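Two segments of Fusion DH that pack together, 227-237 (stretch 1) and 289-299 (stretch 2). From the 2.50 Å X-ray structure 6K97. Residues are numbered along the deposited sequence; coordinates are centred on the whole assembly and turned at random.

Stretch 1 (227-237) GEDIYADVEVG
Stretch 2, residues 289-299: AKSLRVHITPD

Within the two stretches, antiparallel beta strands pair from Ile230 with Ile296 to Val234 with Leu292, their axes 4.6 Å apart and their directions 166° apart. In these paired residues phi runs from -96° to -147° and psi from 117° to 152°. Glu228 (-81/-7) and Lys290 (-95/-24) lie in the loops. Ile230 faces Ile296, Ala232 faces Val294 and Val234 faces Leu292, with CA-CA distances of 5.0-5.3 Å.

In these three pairs both backbone N-H and C=O groups are satisfied across the strands. Ile230 N donates to Ile296 O (2.9 Å), and Ile296 N to Ile230 O (2.8 Å). Ala232 N to Val294 O is 3.0 Å, and Val294 N to Ala232 O is 2.9 Å; both are more bent. Val234 N reaches Leu292 O at 3.0 Å, and Leu292 N reaches Val234 O at 3.1 Å. The six side chains lie buried on one face. Being apolar, they leave no polar group unpaired there. Both isoleucines are m,t, as is Leu292; Val234 is m and Val294 t.

Tyr231, Asp233, His295 and Arg293 occupy the other, partly exposed face, where polar ends suit. The Tyr231 (m) and His295 (t) rings form an offset stack, centroids 4.6 Å apart. His295 NE2 donates to Asp229 OD2 (3.1 Å). Asp233 OD1 lies over the Arg293 guanidinium, 2.7 Å from Arg293 NH1, a salt bridge by charge alone. Glu235 OE2 to Lys290 NZ is a long one, 3.8 Å.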

ATOM      1  N   GLY A 227     -19.004 -44.199   8.862  1.00 60.57           N
ATOM      2  CA  GLY A 227     -19.098 -44.213   7.419  1.00 59.47           C
ATOM      3  C   GLY A 227     -17.883 -43.487   6.903  1.00 61.72           C
ATOM      4  O   GLY A 227     -16.801 -43.579   7.487  1.00 58.06           O
ATOM      5  N   GLU A 228     -18.041 -42.761   5.808  1.00 65.63           N
ATOM      6  CA  GLU A 228     -16.908 -42.039   5.238  1.00 71.97           C
ATOM      7  C   GLU A 228     -16.634 -40.687   5.961  1.00 68.93           C
ATOM      8  O   GLU A 228     -15.609 -40.048   5.716  1.00 71.62           O
ATOM      9  CB  GLU A 228     -17.103 -41.835   3.727  1.00 81.25           C
ATOM     10  CG  GLU A 228     -16.487 -42.920   2.836  1.00 85.47           C
ATOM     11  CD  GLU A 228     -16.080 -42.384   1.462  1.00 93.45           C
ATOM     12  OE1 GLU A 228     -14.871 -42.423   1.143  1.00 94.55           O
ATOM     13  OE2 GLU A 228     -16.950 -41.888   0.705  1.00100.76           O
ATOM     14  N   ASP A 229     -17.518 -40.302   6.879  1.00 59.59           N
ATOM     15  CA  ASP A 229     -17.454 -39.021   7.557  1.00 55.26           C
ATOM     16  C   ASP A 229     -16.634 -38.982   8.855  1.00 52.12           C
ATOM     17  O   ASP A 229     -16.549 -39.960   9.577  1.00 51.51           O
ATOM     18  CB  ASP A 229     -18.875 -38.590   7.900  1.00 59.22           C
ATOM     19  CG  ASP A 229     -19.683 -38.193   6.679  1.00 66.14           C
ATOM     20  OD1 ASP A 229     -19.099 -38.064   5.550  1.00 70.78           O
ATOM     21  OD2 ASP A 229     -20.907 -37.979   6.868  1.00 59.29           O
ATOM     22  N   ILE A 230     -16.098 -37.807   9.188  1.00 45.96           N
ATOM     23  CA  ILE A 230     -15.384 -37.637  10.430  1.00 40.89           C
ATOM     24  C   ILE A 230     -15.921 -36.460  11.221  1.00 40.11           C
ATOM     25  O   ILE A 230     -16.280 -35.460  10.646  1.00 38.03           O
ATOM     26  CB  ILE A 230     -13.911 -37.407  10.144  1.00 40.06           C
ATOM     27  CG1 ILE A 230     -13.394 -38.540   9.245  1.00 41.75           C
ATOM     28  CG2 ILE A 230     -13.142 -37.304  11.445  1.00 37.82           C
ATOM     29  CD1 ILE A 230     -12.155 -38.177   8.468  1.00 45.52           C
ATOM     30  N   TYR A 231     -15.963 -36.595  12.540  1.00 41.52           N
ATOM     31  CA  TYR A 231     -16.366 -35.531  13.447  1.00 44.63           C
ATOM     32  C   TYR A 231     -15.239 -35.225  14.414  1.00 46.57           C
ATOM     33  O   TYR A 231     -14.678 -36.143  15.005  1.00 51.80           O
ATOM     34  CB  TYR A 231     -17.580 -35.960  14.255  1.00 48.17           C
ATOM     35  CG  TYR A 231     -18.805 -36.171  13.408  1.00 51.52           C
ATOM     36  CD1 TYR A 231     -19.070 -37.419  12.831  1.00 54.04           C
ATOM     37  CD2 TYR A 231     -19.679 -35.127  13.146  1.00 52.58           C
ATOM     38  CE1 TYR A 231     -20.181 -37.620  12.035  1.00 55.21           C
ATOM     39  CE2 TYR A 231     -20.792 -35.322  12.338  1.00 56.52           C
ATOM     40  CZ  TYR A 231     -21.044 -36.578  11.806  1.00 56.76           C
ATOM     41  OH  TYR A 231     -22.154 -36.774  11.014  1.00 61.86           O
ATOM     42  N   ALA A 232     -14.903 -33.952  14.590  1.00 44.79           N
ATOM     43  CA  ALA A 232     -13.736 -33.581  15.379  1.00 44.34           C
ATOM     44  C   ALA A 232     -14.016 -32.445  16.351  1.00 47.48           C
ATOM     45  O   ALA A 232     -14.640 -31.452  15.968  1.00 51.07           O
ATOM     46  CB  ALA A 232     -12.640 -33.163  14.426  1.00 43.65           C
ATOM     47  N   ASP A 233     -13.548 -32.570  17.592  1.00 47.05           N
ATOM     48  CA  ASP A 233     -13.482 -31.433  18.489  1.00 47.48           C
ATOM     49  C   ASP A 233     -12.061 -30.880  18.403  1.00 45.36           C
ATOM     50  O   ASP A 233     -11.097 -31.605  18.625  1.00 41.44           O
ATOM     51  CB  ASP A 233     -13.812 -31.828  19.920  1.00 54.96           C
ATOM     52  CG  ASP A 233     -15.285 -32.088  20.133  1.00 59.61           C
ATOM     53  OD1 ASP A 233     -16.058 -32.126  19.150  1.00 69.74           O
ATOM     54  OD2 ASP A 233     -15.690 -32.215  21.296  1.00 64.48           O
ATOM     55  N   VAL A 234     -11.949 -29.602  18.054  1.00 42.97           N
ATOM     56  CA  VAL A 234     -10.670 -28.922  17.995  1.00 42.80           C
ATOM     57  C   VAL A 234     -10.705 -27.693  18.893  1.00 42.47           C
ATOM     58  O   VAL A 234     -11.753 -27.117  19.155  1.00 39.73           O
ATOM     59  CB  VAL A 234     -10.264 -28.544  16.545  1.00 44.13           C
ATOM     60  CG1 VAL A 234     -10.304 -29.764  15.663  1.00 46.56           C
ATOM     61  CG2 VAL A 234     -11.194 -27.510  15.942  1.00 44.45           C
ATOM     62  N   GLU A 235      -9.535 -27.329  19.377  1.00 46.98           N
ATOM     63  CA  GLU A 235      -9.336 -26.201  20.265  1.00 52.55           C
ATOM     64  C   GLU A 235      -7.931 -25.659  19.961  1.00 51.29           C
ATOM     65  O   GLU A 235      -7.203 -26.286  19.229  1.00 49.73           O
ATOM     66  CB  GLU A 235      -9.489 -26.599  21.718  1.00 54.29           C
ATOM     67  CG  GLU A 235     -10.147 -25.477  22.527  1.00 66.79           C
ATOM     68  CD  GLU A 235     -10.578 -25.902  23.925  1.00 72.39           C
ATOM     69  OE1 GLU A 235     -10.195 -27.034  24.355  1.00 79.11           O
ATOM     70  OE2 GLU A 235     -11.270 -25.084  24.576  1.00 73.05           O
ATOM     71  N   VAL A 236      -7.590 -24.460  20.419  1.00 52.76           N
ATOM     72  CA  VAL A 236      -6.247 -23.937  20.169  1.00 54.95           C
ATOM     73  C   VAL A 236      -5.305 -24.541  21.216  1.00 55.27           C
ATOM     74  O   VAL A 236      -5.511 -24.354  22.433  1.00 53.50           O
ATOM     75  CB  VAL A 236      -6.200 -22.392  20.261  1.00 58.41           C
ATOM     76  CG1 VAL A 236      -4.805 -21.880  19.933  1.00 60.89           C
ATOM     77  CG2 VAL A 236      -7.203 -21.784  19.311  1.00 62.90           C
ATOM     78  N   GLY A 237      -4.288 -25.263  20.748  1.00 53.58           N
ATOM     79  CA  GLY A 237      -3.301 -25.880  21.634  1.00 57.14           C
ATOM     80  C   GLY A 237      -2.419 -24.840  22.310  1.00 59.81           C
ATOM     81  O   GLY A 237      -2.163 -23.779  21.743  1.00 66.71           O
ATOM     82  N   ALA A 289     -14.041 -17.662  16.945  1.00 31.81           N
ATOM     83  CA  ALA A 289     -14.339 -18.894  17.671  1.00 33.97           C
ATOM     84  C   ALA A 289     -13.116 -19.446  18.397  1.00 38.07           C
ATOM     85  O   ALA A 289     -12.019 -19.401  17.857  1.00 38.85           O
ATOM     86  CB  ALA A 289     -14.896 -19.949  16.753  1.00 32.87           C
ATOM     87  N   LYS A 290     -13.313 -19.931  19.634  1.00 42.42           N
ATOM     88  CA  LYS A 290     -12.203 -20.474  20.419  1.00 46.62           C
ATOM     89  C   LYS A 290     -12.096 -21.981  20.275  1.00 43.80           C
ATOM     90  O   LYS A 290     -11.021 -22.553  20.421  1.00 39.11           O
ATOM     91  CB  LYS A 290     -12.294 -20.041  21.871  1.00 54.07           C
ATOM     92  CG  LYS A 290     -13.149 -20.887  22.774  1.00 61.37           C
ATOM     93  CD  LYS A 290     -12.860 -20.513  24.224  1.00 72.71           C
ATOM     94  CE  LYS A 290     -13.298 -21.603  25.191  1.00 82.35           C
ATOM     95  NZ  LYS A 290     -12.227 -21.803  26.200  1.00 88.16           N
ATOM     96  N   SER A 291     -13.212 -22.608  19.923  1.00 42.69           N
ATOM     97  CA  SER A 291     -13.206 -24.029  19.616  1.00 43.23           C
ATOM     98  C   SER A 291     -14.304 -24.400  18.624  1.00 40.14           C
ATOM     99  O   SER A 291     -15.196 -23.606  18.361  1.00 35.80           O
ATOM    100  CB  SER A 291     -13.334 -24.843  20.905  1.00 42.38           C
ATOM    101  OG  SER A 291     -14.594 -24.729  21.450  1.00 41.38           O
ATOM    102  N   LEU A 292     -14.226 -25.617  18.103  1.00 37.69           N
ATOM    103  CA  LEU A 292     -15.081 -26.050  17.018  1.00 36.98           C
ATOM    104  C   LEU A 292     -15.440 -27.528  17.060  1.00 37.87           C
ATOM    105  O   LEU A 292     -14.628 -28.350  17.442  1.00 37.64           O
ATOM    106  CB  LEU A 292     -14.368 -25.786  15.711  1.00 37.45           C
ATOM    107  CG  LEU A 292     -14.010 -24.345  15.316  1.00 38.07           C
ATOM    108  CD1 LEU A 292     -13.385 -24.408  13.950  1.00 39.05           C
ATOM    109  CD2 LEU A 292     -15.201 -23.426  15.220  1.00 37.70           C
ATOM    110  N   ARG A 293     -16.682 -27.845  16.701  1.00 41.22           N
ATOM    111  CA  ARG A 293     -17.101 -29.186  16.380  1.00 43.86           C
ATOM    112  C   ARG A 293     -17.233 -29.212  14.878  1.00 42.71           C
ATOM    113  O   ARG A 293     -17.974 -28.411  14.278  1.00 40.27           O
ATOM    114  CB  ARG A 293     -18.436 -29.550  17.034  1.00 51.78           C
ATOM    115  CG  ARG A 293     -18.437 -29.442  18.568  1.00 62.94           C
ATOM    116  CD  ARG A 293     -19.532 -30.312  19.193  1.00 71.77           C
ATOM    117  NE  ARG A 293     -19.496 -31.667  18.592  1.00 79.69           N
ATOM    118  CZ  ARG A 293     -18.969 -32.754  19.133  1.00 74.68           C
ATOM    119  NH1 ARG A 293     -18.434 -32.738  20.347  1.00 67.04           N
ATOM    120  NH2 ARG A 293     -18.999 -33.878  18.440  1.00 85.89           N
ATOM    121  N   VAL A 294     -16.532 -30.160  14.267  1.00 40.99           N
ATOM    122  CA  VAL A 294     -16.307 -30.134  12.847  1.00 41.50           C
ATOM    123  C   VAL A 294     -16.812 -31.380  12.140  1.00 41.46           C
ATOM    124  O   VAL A 294     -16.466 -32.490  12.508  1.00 44.22           O
ATOM    125  CB  VAL A 294     -14.812 -30.025  12.618  1.00 42.30           C
ATOM    126  CG1 VAL A 294     -14.499 -30.090  11.148  1.00 45.06           C
ATOM    127  CG2 VAL A 294     -14.308 -28.726  13.186  1.00 41.12           C
ATOM    128  N   HIS A 295     -17.595 -31.196  11.101  1.00 40.07           N
ATOM    129  CA  HIS A 295     -18.044 -32.314  10.273  1.00 40.57           C
ATOM    130  C   HIS A 295     -17.205 -32.305   9.012  1.00 37.87           C
ATOM    131  O   HIS A 295     -17.226 -31.331   8.240  1.00 35.58           O
ATOM    132  CB  HIS A 295     -19.545 -32.156   9.960  1.00 42.77           C
ATOM    133  CG  HIS A 295     -20.160 -33.311   9.228  1.00 45.69           C
ATOM    134  ND1 HIS A 295     -21.482 -33.310   8.818  1.00 49.79           N
ATOM    135  CD2 HIS A 295     -19.647 -34.493   8.810  1.00 48.25           C
ATOM    136  CE1 HIS A 295     -21.762 -34.446   8.202  1.00 46.97           C
ATOM    137  NE2 HIS A 295     -20.669 -35.186   8.190  1.00 48.07           N
ATOM    138  N   ILE A 296     -16.432 -33.370   8.817  1.00 38.35           N
ATOM    139  CA  ILE A 296     -15.624 -33.543   7.601  1.00 38.72           C
ATOM    140  C   ILE A 296     -16.203 -34.622   6.719  1.00 39.25           C
ATOM    141  O   ILE A 296     -16.453 -35.722   7.209  1.00 43.63           O
ATOM    142  CB  ILE A 296     -14.196 -33.964   7.967  1.00 40.51           C
ATOM    143  CG1 ILE A 296     -13.621 -32.953   8.954  1.00 40.40           C
ATOM    144  CG2 ILE A 296     -13.304 -34.060   6.709  1.00 41.06           C
ATOM    145  CD1 ILE A 296     -12.283 -33.333   9.560  1.00 41.13           C
ATOM    146  N   THR A 297     -16.427 -34.317   5.444  1.00 39.07           N
ATOM    147  CA  THR A 297     -16.910 -35.308   4.431  1.00 42.26           C
ATOM    148  C   THR A 297     -15.992 -35.347   3.197  1.00 43.93           C
ATOM    149  O   THR A 297     -15.428 -34.319   2.813  1.00 44.27           O
ATOM    150  CB  THR A 297     -18.327 -34.986   3.925  1.00 41.78           C
ATOM    151  OG1 THR A 297     -18.298 -33.722   3.255  1.00 44.68           O
ATOM    152  CG2 THR A 297     -19.307 -34.867   5.098  1.00 44.45           C
ATOM    153  N   PRO A 298     -15.859 -36.513   2.552  1.00 52.14           N
ATOM    154  CA  PRO A 298     -14.981 -36.619   1.362  1.00 52.47           C
ATOM    155  C   PRO A 298     -15.550 -35.867   0.184  1.00 52.21           C
ATOM    156  O   PRO A 298     -16.759 -35.665   0.129  1.00 52.02           O
ATOM    157  CB  PRO A 298     -14.972 -38.102   1.070  1.00 53.59           C
ATOM    158  CG  PRO A 298     -16.286 -38.583   1.589  1.00 57.34           C
ATOM    159  CD  PRO A 298     -16.518 -37.798   2.847  1.00 57.15           C
ATOM    160  N   ASP A 299     -14.684 -35.434  -0.732  1.00 50.99           N
ATOM    161  CA  ASP A 299     -15.098 -34.561  -1.805  1.00 50.19           C
ATOM    162  C   ASP A 299     -14.393 -34.893  -3.106  1.00 52.58           C
ATOM    163  O   ASP A 299     -14.194 -34.032  -3.953  1.00 59.29           O
ATOM    164  CB  ASP A 299     -14.766 -33.119  -1.430  1.00 49.94           C
ATOM    165  CG  ASP A 299     -15.387 -32.126  -2.360  1.00 52.72           C
ATOM    166  OD1 ASP A 299     -16.572 -32.328  -2.698  1.00 59.20           O
ATOM    167  OD2 ASP A 299     -14.712 -31.140  -2.758  1.00 56.16           O
TER